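Local coordinates for pyocin-S2 immunity protein (Pseudomonas aeruginosa, PDB 4QKO) that binds the nuclease domain of pyocin S2 and probably protects the producing cell from the DNase activity of this toxin, at the interface of chains A and B. Sequence-based numbering; all coordinates share one arbitrary frame. Chains: chain A, Pyocin-S2 immunity protein; chain B, Pyocin-S2.

The interface of chains A and B. Residues chain A 49, 51-52, 56; chain B 86-88, 91.
A:Tyr56 lies against B:Arg87 at the interface between the immunity protein and the HNH nuclease domain. Methylene CG of B:Arg87 sits over one face of the tyrosine ring, 3.6 Å from its centroid, in a CH-pi contact. From CG the chain runs extended to NE, out past the CD1/CE1 side of the ring. Ring carbon CD1 of A:Tyr56 lies over the centre of one guanidinium face, the two planes 38° apart.

Beside the ring, carboxylate oxygen OD1 of A:Asp52 accepts a hydrogen bond from backbone N of B:Glu88, at 2.9 Å. The amide approaches on the syn side, somewhat out of the carboxylate plane. This ties the first residue of helix 52-55 in A to the start of the 3-10 helix 88-90 in B. B:Glu88 returns a bond: its carboxylate OE2 accepts backbone N of A:Ser51 at 2.9 Å, on the anti side and again out of plane. A bend at chi2 (-85°) turns the glutamate carboxylate towards that amide. The two carboxylates stay apart, each taking a backbone N-H from the other chain.

Amide NE2 of B:Gln91 donates to hydroxyl OG of A:Ser51 at 2.9 Å, with the hydroxyl nearly in the amide plane. With chi1 at 56°, OG is flanked by its own N and C and points to this amide and water 1.

Water 1 bridges the chains, linking OG of A:Ser51, OD1 of A:Asp52 and, at 2.8 Å, backbone O of B:Val86.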
ATOM      1  N   SER A  49       8.354 -13.424   4.971  1.00 19.67           N
ATOM      2  CA  SER A  49       8.317 -12.116   4.293  1.00 19.38           C
ATOM      3  C   SER A  49       6.878 -11.576   4.142  1.00 18.01           C
ATOM      4  O   SER A  49       6.745 -10.434   3.764  1.00 16.38           O
ATOM      5  CB  SER A  49       8.963 -12.203   2.898  1.00 19.49           C
ATOM      6  OG  SER A  49      10.319 -12.706   2.963  1.00 18.97           O
ATOM      7  N   SER A  51       3.545  -9.980   3.184  1.00 16.94           N
ATOM      8  CA  SER A  51       3.126  -9.187   1.995  1.00 16.52           C
ATOM      9  C   SER A  51       4.337  -8.650   1.210  1.00 16.67           C
ATOM     10  O   SER A  51       4.186  -8.186   0.079  1.00 16.41           O
ATOM     11  CB  SER A  51       2.183  -8.057   2.376  1.00 17.52           C
ATOM     12  OG  SER A  51       2.675  -7.177   3.345  1.00 17.73           O
ATOM     13  N   ASP A  52       5.560  -8.693   1.784  1.00 15.74           N
ATOM     14  CA  ASP A  52       6.692  -8.169   1.061  1.00 16.21           C
ATOM     15  C   ASP A  52       6.939  -9.032  -0.162  1.00 15.16           C
ATOM     16  O   ASP A  52       7.510  -8.542  -1.079  1.00 15.99           O
ATOM     17  CB  ASP A  52       8.012  -8.088   1.820  1.00 17.18           C
ATOM     18  CG  ASP A  52       8.002  -7.095   2.960  1.00 19.54           C
ATOM     19  OD1 ASP A  52       7.037  -6.336   3.115  1.00 18.30           O
ATOM     20  OD2 ASP A  52       9.037  -7.064   3.747  1.00 18.38           O
ATOM     21  N   TYR A  56       7.492  -5.895  -2.094  1.00 15.53           N
ATOM     22  CA  TYR A  56       8.849  -5.528  -1.877  1.00 15.29           C
ATOM     23  C   TYR A  56       9.703  -6.778  -2.086  1.00 15.37           C
ATOM     24  O   TYR A  56      10.406  -7.276  -1.142  1.00 15.09           O
ATOM     25  CB  TYR A  56       9.056  -4.946  -0.455  1.00 15.41           C
ATOM     26  CG  TYR A  56       8.216  -3.739  -0.214  1.00 15.38           C
ATOM     27  CD1 TYR A  56       8.666  -2.498  -0.565  1.00 16.53           C
ATOM     28  CD2 TYR A  56       6.964  -3.880   0.356  1.00 16.30           C
ATOM     29  CE1 TYR A  56       7.870  -1.359  -0.338  1.00 17.76           C
ATOM     30  CE2 TYR A  56       6.153  -2.790   0.598  1.00 15.33           C
ATOM     31  CZ  TYR A  56       6.622  -1.526   0.196  1.00 16.58           C
ATOM     32  OH  TYR A  56       5.848  -0.424   0.372  1.00 15.70           O
TER
ATOM     33  N   VAL B  86       2.680  -0.988   3.198  1.00 15.55           N
ATOM     34  CA  VAL B  86       4.024  -0.809   3.717  1.00 15.66           C
ATOM     35  C   VAL B  86       4.757  -2.149   3.864  1.00 15.25           C
ATOM     36  O   VAL B  86       4.199  -3.256   3.753  1.00 14.84           O
ATOM     37  CB  VAL B  86       4.089  -0.006   5.037  1.00 17.84           C
ATOM     38  CG1 VAL B  86       3.408   1.335   4.821  1.00 18.96           C
ATOM     39  CG2 VAL B  86       3.389  -0.767   6.164  1.00 18.50           C
ATOM     40  N   ARG B  87       6.024  -2.023   4.051  1.00 16.22           N
ATOM     41  CA  ARG B  87       6.883  -3.170   4.359  1.00 17.52           C
ATOM     42  C   ARG B  87       6.408  -3.818   5.627  1.00 17.04           C
ATOM     43  O   ARG B  87       5.894  -3.151   6.528  1.00 16.46           O
ATOM     44  CB  ARG B  87       8.329  -2.740   4.506  1.00 20.35           C
ATOM     45  CG  ARG B  87       9.003  -2.376   3.202  1.00 24.61           C
ATOM     46  CD  ARG B  87      10.319  -1.665   3.487  1.00 30.33           C
ATOM     47  NE  ARG B  87      10.986  -1.318   2.222  1.00 32.45           N
ATOM     48  CZ  ARG B  87      11.684  -2.168   1.484  1.00 38.72           C
ATOM     49  NH1 ARG B  87      11.923  -3.424   1.866  1.00 40.69           N
ATOM     50  NH2 ARG B  87      12.175  -1.744   0.323  1.00 50.01           N
ATOM     51  N   GLU B  88       6.575  -5.131   5.710  1.00 15.91           N
ATOM     52  CA  GLU B  88       6.204  -5.877   6.880  1.00 18.12           C
ATOM     53  C   GLU B  88       6.770  -5.248   8.146  1.00 18.22           C
ATOM     54  O   GLU B  88       6.059  -5.176   9.148  1.00 20.22           O
ATOM     55  CB  GLU B  88       6.676  -7.337   6.726  1.00 19.98           C
ATOM     56  CG  GLU B  88       5.721  -8.153   5.828  1.00 24.10           C
ATOM     57  CD  GLU B  88       4.529  -8.748   6.590  1.00 28.27           C
ATOM     58  OE1 GLU B  88       4.622  -8.906   7.838  1.00 34.01           O
ATOM     59  OE2 GLU B  88       3.489  -9.070   5.964  1.00 27.17           O
ATOM     60  N   GLN B  91       4.406  -2.397   9.463  1.00 19.62           N
ATOM     61  CA  GLN B  91       3.018  -2.722   9.769  1.00 21.88           C
ATOM     62  C   GLN B  91       2.862  -2.684  11.329  1.00 27.46           C
ATOM     63  O   GLN B  91       3.805  -2.962  12.091  1.00 26.96           O
ATOM     64  CB  GLN B  91       2.633  -4.096   9.222  1.00 21.65           C
ATOM     65  CG  GLN B  91       2.852  -4.127   7.671  1.00 21.21           C
ATOM     66  CD  GLN B  91       2.440  -5.398   6.986  1.00 23.31           C
ATOM     67  OE1 GLN B  91       1.994  -6.313   7.619  1.00 24.73           O
ATOM     68  NE2 GLN B  91       2.642  -5.470   5.683  1.00 24.73           N
TER
HETATM   69  O   HOH W   1       4.535  -5.633   2.407  1.00 14.82           O